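PDB 3DQQ: 3-oxo-tetronate kinase from Salmonella typhimurium, which probably catalyses the ATP-dependent phosphorylation of 3-oxo-tetronate to 3-oxo-tetronate 4-phosphate, as a member of the four-carbon acid sugar kinase family. Local coordinates for residues R54-P57 / A58-I62; D408-F411 / F412-Q416. All blocks are in the same frame, centred on the assembly; numbering follows the deposited sequence.

Interaction 1. Residues R54-P57 / A58-I62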
loop_
_atom_site.group_PDB
_atom_site.type_symbol
_atom_site.label_atom_id
_atom_site.label_comp_id
_atom_site.label_asym_id
_atom_site.label_seq_id
_atom_site.Cartn_x
_atom_site.Cartn_y
_atom_site.Cartn_z
ATOM N N ARG A 54 -11.309 18.198 5.413
ATOM C CA ARG A 54 -12.090 16.970 5.402
ATOM C C ARG A 54 -12.048 16.169 6.705
ATOM O O ARG A 54 -13.087 15.719 7.149
ATOM C CB ARG A 54 -11.679 16.093 4.266
ATOM C CG ARG A 54 -12.458 14.821 4.221
ATOM C CD ARG A 54 -12.219 14.078 2.942
ATOM N NE ARG A 54 -12.572 14.897 1.800
ATOM C CZ ARG A 54 -12.461 14.506 0.546
ATOM N NH1 ARG A 54 -12.825 15.296 -0.424
ATOM N NH2 ARG A 54 -12.019 13.304 0.276
ATOM N N SER A 55 -10.872 16.024 7.322
ATOM C CA SER A 55 -10.697 15.187 8.538
ATOM C C SER A 55 -10.193 15.842 9.799
ATOM O O SER A 55 -10.147 15.184 10.821
ATOM C CB SER A 55 -9.736 14.045 8.285
ATOM O OG SER A 55 -10.107 13.375 7.111
ATOM N N CYS A 56 -9.782 17.095 9.760
ATOM C CA CYS A 56 -9.356 17.759 10.966
ATOM C C CYS A 56 -10.561 17.962 11.928
ATOM O O CYS A 56 -11.715 17.730 11.556
ATOM C CB CYS A 56 -8.792 19.100 10.571
ATOM S SG CYS A 56 -10.073 20.135 9.924
ATOM N N PRO A 57 -10.309 18.404 13.154
ATOM C CA PRO A 57 -11.418 18.657 14.055
ATOM C C PRO A 57 -12.432 19.655 13.478
ATOM O O PRO A 57 -12.044 20.587 12.729
ATOM C CB PRO A 57 -10.747 19.276 15.293
ATOM C CG PRO A 57 -9.329 18.874 15.215
ATOM C CD PRO A 57 -9.003 18.689 13.770
ATOM N N ALA A 58 -13.699 19.479 13.874
ATOM C CA ALA A 58 -14.798 20.257 13.387
ATOM C C ALA A 58 -14.522 21.727 13.565
ATOM O O ALA A 58 -14.757 22.523 12.645
ATOM C CB ALA A 58 -16.061 19.877 14.110
ATOM N N GLN A 59 -14.005 22.098 14.726
ATOM C CA GLN A 59 -13.772 23.521 14.986
ATOM C C GLN A 59 -12.770 24.167 14.021
ATOM O O GLN A 59 -12.925 25.311 13.613
ATOM C CB GLN A 59 -13.347 23.768 16.430
ATOM C CG GLN A 59 -13.556 25.198 16.883
ATOM C CD GLN A 59 -15.013 25.767 16.614
ATOM O OE1 GLN A 59 -16.040 25.022 16.705
ATOM N NE2 GLN A 59 -15.085 27.108 16.287
ATOM N N GLU A 60 -11.757 23.433 13.629
ATOM C CA GLU A 60 -10.777 23.965 12.712
ATOM C C GLU A 60 -11.456 24.081 11.356
ATOM O O GLU A 60 -11.191 25.015 10.613
ATOM C CB GLU A 60 -9.574 23.021 12.661
ATOM C CG GLU A 60 -8.363 23.504 11.857
ATOM C CD GLU A 60 -7.217 22.402 11.675
ATOM O OE1 GLU A 60 -7.072 21.438 12.513
ATOM O OE2 GLU A 60 -6.449 22.520 10.669
ATOM N N ALA A 61 -12.344 23.131 11.047
ATOM C CA ALA A 61 -12.986 23.111 9.748
ATOM C C ALA A 61 -13.953 24.308 9.650
ATOM O O ALA A 61 -13.952 25.035 8.640
ATOM C CB ALA A 61 -13.689 21.774 9.501
ATOM N N ILE A 62 -14.725 24.540 10.714
ATOM C CA ILE A 62 -15.605 25.684 10.769
ATOM C C ILE A 62 -14.799 26.975 10.635
ATOM O O ILE A 62 -15.130 27.811 9.799
ATOM C CB ILE A 62 -16.451 25.731 12.058
ATOM C CG1 ILE A 62 -17.470 24.556 12.045
ATOM C CG2 ILE A 62 -17.137 27.080 12.155
ATOM C CD1 ILE A 62 -17.866 23.972 13.384
#

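Interaction 2. Residues D408-F411 / F412-Q416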
loop_
_atom_site.group_PDB
_atom_site.type_symbol
_atom_site.label_atom_id
_atom_site.label_comp_id
_atom_site.label_asym_id
_atom_site.label_seq_id
_atom_site.Cartn_x
_atom_site.Cartn_y
_atom_site.Cartn_z
ATOM N N ASP A 408 -3.713 7.731 -17.467
ATOM C CA ASP A 408 -3.459 6.552 -18.259
ATOM C C ASP A 408 -1.930 6.366 -18.428
ATOM O O ASP A 408 -1.129 7.200 -18.003
ATOM C CB ASP A 408 -4.081 6.785 -19.633
ATOM C CG ASP A 408 -3.573 8.129 -20.328
ATOM O OD1 ASP A 408 -3.493 9.256 -19.690
ATOM O OD2 ASP A 408 -3.263 8.028 -21.551
ATOM N N GLU A 409 -1.543 5.278 -19.077
ATOM C CA GLU A 409 -0.139 4.916 -19.293
ATOM C C GLU A 409 0.725 6.024 -19.885
ATOM O O GLU A 409 1.867 6.254 -19.450
ATOM C CB GLU A 409 -0.092 3.700 -20.216
ATOM C CG GLU A 409 1.167 2.842 -20.119
ATOM C CD GLU A 409 1.162 1.670 -21.121
ATOM O OE1 GLU A 409 0.604 1.819 -22.244
ATOM O OE2 GLU A 409 1.722 0.597 -20.782
ATOM N N SER A 410 0.178 6.717 -20.874
ATOM C CA SER A 410 0.959 7.692 -21.619
ATOM C C SER A 410 0.812 9.129 -21.112
ATOM O O SER A 410 1.203 10.072 -21.797
ATOM C CB SER A 410 0.577 7.608 -23.092
ATOM O OG SER A 410 -0.773 7.979 -23.248
ATOM N N PHE A 411 0.281 9.298 -19.911
ATOM C CA PHE A 411 0.045 10.623 -19.352
ATOM C C PHE A 411 1.171 11.628 -19.571
ATOM O O PHE A 411 0.932 12.739 -20.061
ATOM C CB PHE A 411 -0.202 10.505 -17.868
ATOM C CG PHE A 411 -0.409 11.832 -17.173
ATOM C CD1 PHE A 411 -1.602 12.510 -17.285
ATOM C CD2 PHE A 411 0.574 12.366 -16.361
ATOM C CE1 PHE A 411 -1.793 13.702 -16.634
ATOM C CE2 PHE A 411 0.382 13.544 -15.724
ATOM C CZ PHE A 411 -0.802 14.223 -15.873
ATOM N N PHE A 412 2.393 11.237 -19.221
ATOM C CA PHE A 412 3.522 12.151 -19.281
ATOM C C PHE A 412 3.842 12.573 -20.708
ATOM O O PHE A 412 4.419 13.662 -20.921
ATOM C CB PHE A 412 4.788 11.528 -18.681
ATOM C CG PHE A 412 4.704 11.199 -17.229
ATOM C CD1 PHE A 412 4.095 12.035 -16.337
ATOM C CD2 PHE A 412 5.298 10.070 -16.746
ATOM C CE1 PHE A 412 4.037 11.725 -14.995
ATOM C CE2 PHE A 412 5.247 9.759 -15.373
ATOM C CZ PHE A 412 4.619 10.593 -14.513
ATOM N N ILE A 413 3.521 11.714 -21.681
ATOM C CA ILE A 413 3.635 12.132 -23.078
ATOM C C ILE A 413 2.467 13.048 -23.454
ATOM O O ILE A 413 2.684 14.118 -24.012
ATOM C CB ILE A 413 3.694 10.961 -24.070
ATOM C CG1 ILE A 413 4.987 10.196 -23.909
ATOM C CG2 ILE A 413 3.697 11.468 -25.470
ATOM C CD1 ILE A 413 5.250 9.250 -25.032
ATOM N N ARG A 414 1.238 12.650 -23.133
ATOM C CA ARG A 414 0.085 13.412 -23.603
ATOM C C ARG A 414 0.144 14.810 -23.072
ATOM O O ARG A 414 -0.071 15.747 -23.828
ATOM C CB ARG A 414 -1.239 12.733 -23.254
ATOM C CG ARG A 414 -1.319 11.337 -23.950
ATOM C CD ARG A 414 -2.723 10.698 -24.005
ATOM N NE ARG A 414 -3.401 10.813 -22.712
ATOM C CZ ARG A 414 -4.253 11.786 -22.381
ATOM N NH1 ARG A 414 -4.575 12.761 -23.236
ATOM N NH2 ARG A 414 -4.792 11.768 -21.169
ATOM N N ALA A 415 0.501 14.940 -21.794
ATOM C CA ALA A 415 0.682 16.232 -21.149
ATOM C C ALA A 415 1.459 17.216 -22.018
ATOM O O ALA A 415 1.244 18.411 -21.959
ATOM C CB ALA A 415 1.403 16.034 -19.839
ATOM N N GLN A 416 2.374 16.693 -22.824
ATOM C CA GLN A 416 3.249 17.506 -23.632
ATOM C C GLN A 416 2.783 17.591 -25.071
ATOM O O GLN A 416 2.765 18.652 -25.655
ATOM C CB GLN A 416 4.651 16.906 -23.600
ATOM C CG GLN A 416 5.441 17.216 -22.350
ATOM C CD GLN A 416 6.759 16.461 -22.271
ATOM O OE1 GLN A 416 6.807 15.299 -21.884
ATOM N NE2 GLN A 416 7.830 17.129 -22.619
#

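Interaction 1. Residues R54-P57 / A58-I62
Pro57 O receives two backbone N-H groups from the first turn of the helix that follows it. The firmer of the two bonds comes from Ala61 N, 3.1 Å from Pro57 O, with an N-H...O angle of 149°; the donor lies in the carbonyl plane. Glu60 N comes to 3.0 Å of the same Pro57 O, but its N-H is turned well off the line and the bond is weak. Pro57 is the N-cap residue of helix 58-74, and its carbonyl accepts the first i to i+4 bond; the next, from Ile62 N to Ala58 O, carries the helix onward. The proline ring leads the chain into this helix without a backbone N-H of its own. Cys56, just ahead of the cap, points its side chain toward the first turn of the helix. With chi1 at 67°, SG sits between its own backbone N and carbonyl carbon, and there it lies 4.0 Å from the methyl carbon CB of Ala61, an apolar contact between the two side chains. Glu60 reaches back toward the loop from the helix: its CG is anti to the backbone N (chi1 -173°) and the chain runs on extended, which carries the carboxylate to CB of Cys56 and across the proline ring at a slant. Glu60 OE1 rests 3.5 Å from Cys56 CB and 3.6 Å from Pro57 CD, an acid oxygen in van der Waals contact with carbon. This side of the turn is at the protein surface, whereas Ala61 is buried and packs on Val99 of helix 96-106. The loop itself, which follows strand 46-50 in the sugar-binding N-terminal domain, is tied to its surroundings by Cys56 O, hydrogen-bonded to Asn95 ND2, and by a salt bridge from Arg54 NH1 to Asp10 OD1.

Interaction 2. Residues D408-F411 / F412-Q416
Asp408 CG lies between its backbone N and carbonyl carbon (chi1 55°), which turns the carboxylate toward the helix, while Arg414, bent at chi3 (-45°), brings its guanidinium back to meet it. The grip is side-on: Arg414 NE bonds Asp408 OD2 at 3.0 Å from the syn side, and Arg414 NH2 bonds Asp408 OD1 at 3.2 Å from above the carboxylate plane. The two flat groups are twisted 47° apart. Ser410 OG donates to Asp408 OD2 at 3.0 Å from the opposite face to Arg414 NE, which holds OD2 between two donors. Ser410 is the N-cap residue, yet its hydroxyl serves Asp408 instead of capping; Ser410 O takes Arg414 N at 2.9 Å, and Phe411 O takes Ala415 N. A type I turn over residues 408-411 delivers the chain into the helix. The Phe411 and Phe412 rings meet obliquely, CD2 of Phe411 lying 3.5 Å from CD1 of Phe412. Arg414 also pairs with Glu418 and gives NH2 to Ile383 O. Both phenylalanine side chains pack on Ile358 of strand 356-360 and on Gln267 of helix 262-271, which Ser410 and Ile413 meet at Phe270.

Interaction 1 comes first along the chain and is complete long before interaction 2 begins. Their centres are about 36 Å apart, their nearest atoms about 20 Å, and they lie on opposite sides of the chain's centre. Each is a loop entering a helix: helix 58-74 after strand 46-50, and helix 411-417 after strand 398-402. They share no helix or strand. Residues 54-62 belong to the sugar-binding N-terminal domain, away from the annotated sites, whereas 408-411 fall in the nucleotide-binding C-terminal part. Interaction 2 lies near the probable ATP site: the Phe412 side chain is about 8 Å from that of Ser259, probably an ATP-binding residue.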